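Local structure of hydroxyindole o-methyltransferase (Homo sapiens, 4A6D) at residues Y248-V253 with H264-I269; G278-E283 with Y338-A343. The protein catalyses the last step of melatonin synthesis, transferring a methyl group from S-adenosyl-L-methionine to N-acetylserotonin, and works as a homodimer. All blocks are in the same frame, centred on the assembly; numbering follows the deposited sequence.

Interaction 1. Residues Y248-V253 with H264-I269; sequences YILARV and HLLERI. With ZN (zinc ion), chain B; SAM (S-adenosylmethionine), chain D.
Strand 247-251 and helix 259-272 form the first two elements of a beta-alpha-beta unit in the Rossmann-like methyltransferase domain, and their short segments run nearly antiparallel (162°) with axes 11.2 Å apart. No hydrogen bond crosses this gap; buried aliphatic side chains fill it. Leu250 is the centre of the packing. With CG beside its own backbone N (chi1 -75°) it spreads two methyls over three helix residues: CD1 meets Ile269 CD1 tip to tip at 3.7 Å and Leu266 CD2 obliquely, while CD2 meets Leu265 CD2 head-on at 3.8 Å. Leu265, its CG anti to the backbone N (chi1 174°), points CD2 at Leu250, and the same CD2 also touches Val253 CG1, the two side chains crossing at about a right angle. At the start of the strand, Tyr248 and Ile269 slide past each other in opposite directions, Ile269 CG2 lying 3.8 Å from Tyr248 CB and oblique to the ring; Tyr248 OH is hydrogen-bonded to Pro243 O. Beyond Leu266, helix 314-324 continues the apolar layer.

The two outer sides of this packing carry different ligands. Glu267, on the helix flank turned from the strand, binds zinc through OE1 at 2.2 Å, with His271 NE2 and a water as the other ligands found. At the far end of the strand, Ala251 O accepts a hydrogen bond from the amino N of S-adenosylmethionine at 2.8 Å, and Arg252 NH1 donates one to the cofactor's carboxylate O at 3.2 Å.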
loop_
_atom_site.group_PDB
_atom_site.type_symbol
_atom_site.label_atom_id
_atom_site.label_comp_id
_atom_site.label_asym_id
_atom_site.label_seq_id
_atom_site.Cartn_x
_atom_site.Cartn_y
_atom_site.Cartn_z
ATOM N N TYR A 248 9.934 -30.428 -19.365
ATOM C CA TYR A 248 10.211 -29.872 -18.034
ATOM C C TYR A 248 9.517 -28.508 -17.942
ATOM O O TYR A 248 9.679 -27.686 -18.845
ATOM C CB TYR A 248 11.725 -29.789 -17.763
ATOM C CG TYR A 248 12.343 -31.170 -17.625
ATOM C CD1 TYR A 248 12.352 -31.833 -16.398
ATOM C CD2 TYR A 248 12.821 -31.858 -18.740
ATOM C CE1 TYR A 248 12.839 -33.128 -16.278
ATOM C CE2 TYR A 248 13.324 -33.161 -18.629
ATOM C CZ TYR A 248 13.323 -33.787 -17.396
ATOM O OH TYR A 248 13.865 -35.034 -17.253
ATOM N N ILE A 249 8.678 -28.300 -16.910
ATOM C CA ILE A 249 7.933 -27.046 -16.702
ATOM C C ILE A 249 8.590 -26.233 -15.598
ATOM O O ILE A 249 8.811 -26.761 -14.513
ATOM C CB ILE A 249 6.423 -27.290 -16.401
ATOM C CG1 ILE A 249 5.774 -28.249 -17.446
ATOM C CG2 ILE A 249 5.649 -25.958 -16.234
ATOM C CD1 ILE A 249 4.279 -28.690 -17.161
ATOM N N LEU A 250 8.914 -24.964 -15.865
ATOM C CA LEU A 250 9.487 -24.080 -14.838
ATOM C C LEU A 250 8.551 -22.875 -14.652
ATOM O O LEU A 250 8.638 -21.900 -15.415
ATOM C CB LEU A 250 10.921 -23.609 -15.172
ATOM C CG LEU A 250 12.092 -24.579 -15.025
ATOM C CD1 LEU A 250 13.353 -23.945 -15.565
ATOM C CD2 LEU A 250 12.351 -24.931 -13.578
ATOM N N ALA A 251 7.571 -22.999 -13.726
ATOM C CA ALA A 251 6.590 -21.920 -13.455
ATOM C C ALA A 251 7.039 -21.189 -12.199
ATOM O O ALA A 251 7.161 -21.801 -11.131
ATOM C CB ALA A 251 5.186 -22.484 -13.277
ATOM N N ARG A 252 7.374 -19.894 -12.356
ATOM C CA ARG A 252 7.850 -19.010 -11.289
ATOM C C ARG A 252 9.069 -19.574 -10.557
ATOM O O ARG A 252 9.183 -19.476 -9.336
ATOM C CB ARG A 252 6.719 -18.626 -10.321
ATOM C CG ARG A 252 5.648 -17.715 -10.927
ATOM C CD ARG A 252 4.316 -18.237 -10.484
ATOM N NE ARG A 252 3.638 -17.331 -9.575
ATOM C CZ ARG A 252 2.671 -17.685 -8.733
ATOM N NH1 ARG A 252 2.315 -18.956 -8.615
ATOM N NH2 ARG A 252 2.072 -16.771 -7.979
ATOM N N VAL A 253 9.981 -20.171 -11.310
ATOM C CA VAL A 253 11.195 -20.686 -10.709
ATOM C C VAL A 253 12.307 -19.729 -11.106
ATOM O O VAL A 253 12.950 -19.188 -10.242
ATOM C CB VAL A 253 11.474 -22.169 -11.122
ATOM C CG1 VAL A 253 12.883 -22.594 -10.729
ATOM C CG2 VAL A 253 10.430 -23.109 -10.529
ATOM N N HIS A 264 22.773 -22.480 -14.627
ATOM C CA HIS A 264 23.137 -23.781 -14.064
ATOM C C HIS A 264 21.976 -24.786 -14.158
ATOM O O HIS A 264 22.165 -25.891 -14.674
ATOM C CB HIS A 264 23.663 -23.622 -12.624
ATOM C CG HIS A 264 23.988 -24.911 -11.928
ATOM N ND1 HIS A 264 23.469 -25.202 -10.677
ATOM C CD2 HIS A 264 24.776 -25.940 -12.320
ATOM C CE1 HIS A 264 23.943 -26.393 -10.359
ATOM N NE2 HIS A 264 24.733 -26.875 -11.314
ATOM N N LEU A 265 20.778 -24.381 -13.699
ATOM C CA LEU A 265 19.580 -25.225 -13.725
ATOM C C LEU A 265 19.176 -25.547 -15.184
ATOM O O LEU A 265 18.883 -26.707 -15.485
ATOM C CB LEU A 265 18.402 -24.562 -12.953
ATOM C CG LEU A 265 17.056 -25.309 -13.056
ATOM C CD1 LEU A 265 17.143 -26.747 -12.446
ATOM C CD2 LEU A 265 15.951 -24.518 -12.449
ATOM N N LEU A 266 19.190 -24.523 -16.082
ATOM C CA LEU A 266 18.853 -24.729 -17.464
ATOM C C LEU A 266 19.767 -25.740 -18.141
ATOM O O LEU A 266 19.273 -26.575 -18.899
ATOM C CB LEU A 266 18.768 -23.420 -18.246
ATOM C CG LEU A 266 17.604 -22.465 -17.871
ATOM C CD1 LEU A 266 17.685 -21.217 -18.665
ATOM C CD2 LEU A 266 16.257 -23.116 -18.074
ATOM N N GLU A 267 21.079 -25.707 -17.801
ATOM C CA GLU A 267 22.118 -26.599 -18.311
ATOM C C GLU A 267 21.847 -28.059 -17.904
ATOM O O GLU A 267 21.896 -28.954 -18.748
ATOM C CB GLU A 267 23.513 -26.136 -17.843
ATOM C CG GLU A 267 24.103 -24.972 -18.633
ATOM C CD GLU A 267 24.698 -25.251 -20.009
ATOM O OE1 GLU A 267 24.553 -26.384 -20.527
ATOM O OE2 GLU A 267 25.325 -24.323 -20.570
ATOM N N ARG A 268 21.485 -28.277 -16.633
ATOM C CA ARG A 268 21.158 -29.599 -16.070
ATOM C C ARG A 268 19.945 -30.202 -16.779
ATOM O O ARG A 268 19.988 -31.372 -17.144
ATOM C CB ARG A 268 20.928 -29.481 -14.557
ATOM C CG ARG A 268 22.215 -29.082 -13.827
ATOM C CD ARG A 268 22.239 -29.345 -12.323
ATOM N NE ARG A 268 21.059 -30.059 -11.862
ATOM C CZ ARG A 268 21.023 -31.347 -11.565
ATOM N NH1 ARG A 268 22.139 -32.070 -11.578
ATOM N NH2 ARG A 268 19.884 -31.915 -11.212
ATOM N N ILE A 269 18.890 -29.370 -17.016
ATOM C CA ILE A 269 17.655 -29.749 -17.720
ATOM C C ILE A 269 17.993 -30.091 -19.153
ATOM O O ILE A 269 17.559 -31.129 -19.636
ATOM C CB ILE A 269 16.594 -28.618 -17.662
ATOM C CG1 ILE A 269 16.190 -28.300 -16.193
ATOM C CG2 ILE A 269 15.378 -28.947 -18.566
ATOM C CD1 ILE A 269 15.231 -27.045 -16.097
HETATM ZN ZN ZN B . 25.826 -27.708 -21.666
HETATM N N SAM D . 5.764 -23.656 -9.582
HETATM C CA SAM D . 4.925 -23.202 -8.452
HETATM C C SAM D . 3.891 -22.094 -8.744
HETATM O O SAM D . 4.127 -21.320 -9.648
HETATM O OXT SAM D . 2.809 -21.947 -8.089
HETATM C CB SAM D . 5.866 -22.851 -7.327
HETATM C CG SAM D . 6.696 -21.589 -7.590
HETATM S SD SAM D . 7.684 -21.243 -6.090
HETATM C CE SAM D . 8.141 -19.584 -6.385
HETATM C "C5'" SAM D . 9.320 -21.945 -6.482
HETATM C "C4'" SAM D . 9.221 -23.436 -6.126
HETATM O "O4'" SAM D . 10.526 -23.947 -6.328
HETATM C "C3'" SAM D . 8.852 -23.677 -4.612
HETATM O "O3'" SAM D . 7.770 -24.615 -4.482
HETATM C "C2'" SAM D . 10.212 -24.163 -4.011
HETATM O "O2'" SAM D . 10.167 -25.050 -2.894
HETATM C "C1'" SAM D . 10.839 -24.851 -5.238
HETATM N N9 SAM D . 12.306 -24.986 -5.127
HETATM C C8 SAM D . 13.204 -23.996 -4.735
HETATM N N7 SAM D . 14.417 -24.460 -4.763
HETATM C C5 SAM D . 14.387 -25.804 -5.118
HETATM C C6 SAM D . 15.337 -26.829 -5.291
HETATM N N6 SAM D . 16.652 -26.531 -5.151
HETATM N N1 SAM D . 14.923 -28.079 -5.705
HETATM C C2 SAM D . 13.624 -28.377 -5.845
HETATM N N3 SAM D . 12.697 -27.422 -5.673
HETATM C C4 SAM D . 13.019 -26.147 -5.378
HETATM O O HOH W 1 27.467 -28.677 -22.778
#

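Interaction 2. Residues G278-E283 with Y338-A343; sequences GILVIE and YDAILA
Strands 278-283 and 339-344 pair antiparallel, their short axes 4.6 Å apart; the pairing is sound from Ile279 to Val281 and loosens at Glu283. It is tightest where Val281 faces Ile341 as a hydrogen-bonded pair: Val281 N to Ile341 O is 2.7 Å and Ile341 N to Val281 O is 2.8 Å, the second donor lying nearly along the C=O axis. Ile279 and Ala343 form the next such pair, both of its bonds lying in the carbonyl planes.

Ile279, Val281, Ile341 and Ala343 share one face of the sheet. There Val281 CB sits 4.0 Å from Ile341 CB, and Ile279 turns CG2 toward Ala343 CB, while CG1, anti to the backbone N (chi1 -176°), runs away from the partner strand. Helix 314-324 covers this face through Tyr317 and Leu321. On the other face Leu280 and Leu342, both with CG anti to N, curl CD1 over a backbone carbonyl of the opposite strand: Leu280 CD1 is 3.4 Å from Ile341 O.

The Glu283 end is looser, although it too is buried. Glu283 N to Asp339 O is weak, stretched to 3.3 Å and bent to 136°. Asp339 N to Glu283 O is short, 2.8 Å, and only its approach, 43° out of the carbonyl plane, is irregular. Here Tyr338 sets its ring edge, through CD1, against the Glu283 backbone, while Ile282 CG2 crosses to Tyr338 CB. Glu283 OE2 accepts a bond from the backbone N of His255, the inferred catalytic residue, and Tyr338 touches Arg252. The bonding thus becomes less regular toward the cofactor, where strand 339-344 is the antiparallel neighbour of parallel strand 278-283 in the seven-stranded class I methyltransferase sheet, order 3-2-1-4-5-7-6.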
loop_
_atom_site.group_PDB
_atom_site.type_symbol
_atom_site.label_atom_id
_atom_site.label_comp_id
_atom_site.label_asym_id
_atom_site.label_seq_id
_atom_site.Cartn_x
_atom_site.Cartn_y
_atom_site.Cartn_z
ATOM N N GLY A 278 11.246 -30.757 -24.472
ATOM C CA GLY A 278 10.873 -29.366 -24.295
ATOM C C GLY A 278 11.050 -28.817 -22.895
ATOM O O GLY A 278 11.072 -29.552 -21.903
ATOM N N ILE A 279 11.124 -27.493 -22.827
ATOM C CA ILE A 279 11.174 -26.732 -21.589
ATOM C C ILE A 279 10.090 -25.660 -21.681
ATOM O O ILE A 279 10.076 -24.886 -22.635
ATOM C CB ILE A 279 12.577 -26.197 -21.216
ATOM C CG1 ILE A 279 12.532 -25.494 -19.833
ATOM C CG2 ILE A 279 13.180 -25.313 -22.339
ATOM C CD1 ILE A 279 13.742 -25.281 -19.229
ATOM N N LEU A 280 9.130 -25.699 -20.743
ATOM C CA LEU A 280 8.027 -24.764 -20.687
ATOM C C LEU A 280 8.269 -23.846 -19.520
ATOM O O LEU A 280 8.214 -24.289 -18.374
ATOM C CB LEU A 280 6.660 -25.467 -20.566
ATOM C CG LEU A 280 5.426 -24.510 -20.540
ATOM C CD1 LEU A 280 5.251 -23.780 -21.864
ATOM C CD2 LEU A 280 4.166 -25.246 -20.196
ATOM N N VAL A 281 8.600 -22.587 -19.819
ATOM C CA VAL A 281 8.896 -21.539 -18.846
ATOM C C VAL A 281 7.650 -20.683 -18.709
ATOM O O VAL A 281 7.126 -20.202 -19.718
ATOM C CB VAL A 281 10.162 -20.719 -19.218
ATOM C CG1 VAL A 281 10.327 -19.497 -18.297
ATOM C CG2 VAL A 281 11.419 -21.612 -19.207
ATOM N N ILE A 282 7.124 -20.582 -17.477
ATOM C CA ILE A 282 5.908 -19.814 -17.213
ATOM C C ILE A 282 6.255 -18.688 -16.273
ATOM O O ILE A 282 6.548 -18.927 -15.111
ATOM C CB ILE A 282 4.717 -20.669 -16.705
ATOM C CG1 ILE A 282 4.309 -21.693 -17.777
ATOM C CG2 ILE A 282 3.517 -19.741 -16.295
ATOM C CD1 ILE A 282 3.522 -22.806 -17.284
ATOM N N GLU A 283 6.278 -17.465 -16.817
ATOM C CA GLU A 283 6.639 -16.250 -16.100
ATOM C C GLU A 283 5.848 -15.054 -16.670
ATOM O O GLU A 283 5.288 -15.146 -17.763
ATOM C CB GLU A 283 8.169 -15.977 -16.204
ATOM C CG GLU A 283 9.119 -17.016 -15.604
ATOM C CD GLU A 283 9.265 -17.048 -14.097
ATOM O OE1 GLU A 283 8.331 -16.594 -13.403
ATOM O OE2 GLU A 283 10.270 -17.610 -13.607
ATOM N N TYR A 338 0.549 -14.250 -16.137
ATOM C CA TYR A 338 1.544 -15.218 -16.582
ATOM C C TYR A 338 1.483 -15.604 -18.040
ATOM O O TYR A 338 0.408 -15.865 -18.599
ATOM C CB TYR A 338 1.665 -16.406 -15.620
ATOM C CG TYR A 338 2.083 -15.933 -14.255
ATOM C CD1 TYR A 338 3.411 -15.611 -13.987
ATOM C CD2 TYR A 338 1.129 -15.629 -13.279
ATOM C CE1 TYR A 338 3.786 -15.050 -12.761
ATOM C CE2 TYR A 338 1.505 -15.142 -12.027
ATOM C CZ TYR A 338 2.831 -14.832 -11.780
ATOM O OH TYR A 338 3.193 -14.296 -10.568
ATOM N N ASP A 339 2.661 -15.567 -18.666
ATOM C CA ASP A 339 2.838 -15.915 -20.074
ATOM C C ASP A 339 3.545 -17.257 -20.185
ATOM O O ASP A 339 3.968 -17.825 -19.170
ATOM C CB ASP A 339 3.592 -14.789 -20.817
ATOM C CG ASP A 339 2.947 -13.420 -20.665
ATOM O OD1 ASP A 339 1.824 -13.224 -21.205
ATOM O OD2 ASP A 339 3.573 -12.534 -20.031
ATOM N N ALA A 340 3.692 -17.761 -21.394
ATOM C CA ALA A 340 4.361 -19.060 -21.610
ATOM C C ALA A 340 5.462 -18.952 -22.634
ATOM O O ALA A 340 5.291 -18.300 -23.664
ATOM C CB ALA A 340 3.344 -20.089 -22.076
ATOM N N ILE A 341 6.590 -19.589 -22.347
ATOM C CA ILE A 341 7.747 -19.740 -23.244
ATOM C C ILE A 341 7.993 -21.232 -23.416
ATOM O O ILE A 341 8.069 -21.959 -22.415
ATOM C CB ILE A 341 9.043 -19.100 -22.668
ATOM C CG1 ILE A 341 8.965 -17.580 -22.674
ATOM C CG2 ILE A 341 10.308 -19.617 -23.424
ATOM C CD1 ILE A 341 9.868 -16.992 -21.750
ATOM N N LEU A 342 8.181 -21.668 -24.681
ATOM C CA LEU A 342 8.557 -23.031 -25.009
ATOM C C LEU A 342 9.779 -23.046 -25.922
ATOM O O LEU A 342 9.787 -22.366 -26.953
ATOM C CB LEU A 342 7.389 -23.780 -25.660
ATOM C CG LEU A 342 7.662 -25.194 -26.137
ATOM C CD1 LEU A 342 7.758 -26.133 -24.963
ATOM C CD2 LEU A 342 6.559 -25.671 -27.085
ATOM N N ALA A 343 10.800 -23.823 -25.537
ATOM C CA ALA A 343 12.010 -24.077 -26.335
ATOM C C ALA A 343 12.255 -25.596 -26.391
ATOM O O ALA A 343 11.748 -26.352 -25.554
ATOM C CB ALA A 343 13.210 -23.353 -25.748
#

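In the fold
The centres of interactions 1 and 2 lie about 10 Å apart, and both contacts involve the same seven-stranded mixed sheet. Along the chain they come in series: strand 247-251, helix 259-272 and strand 278-283 make the beta-alpha-beta unit, and strand 339-344 returns later to pair with strand 278-283. Strands 247-251 and 278-283 are parallel neighbours, probably hydrogen-bonded from Leu250 N to Leu280 O (2.7 Å) and from Leu280 N to Tyr248 O (2.8 Å). Interaction 1 therefore packs a helix on the sheet, whereas interaction 2 adds the next, antiparallel strand. They meet again near the C-terminal ends of the strands, where Glu283 OE1 packs 3.2 Å from Arg252 CA, bringing the cofactor-binding arginine beside the glutamate that contacts His255.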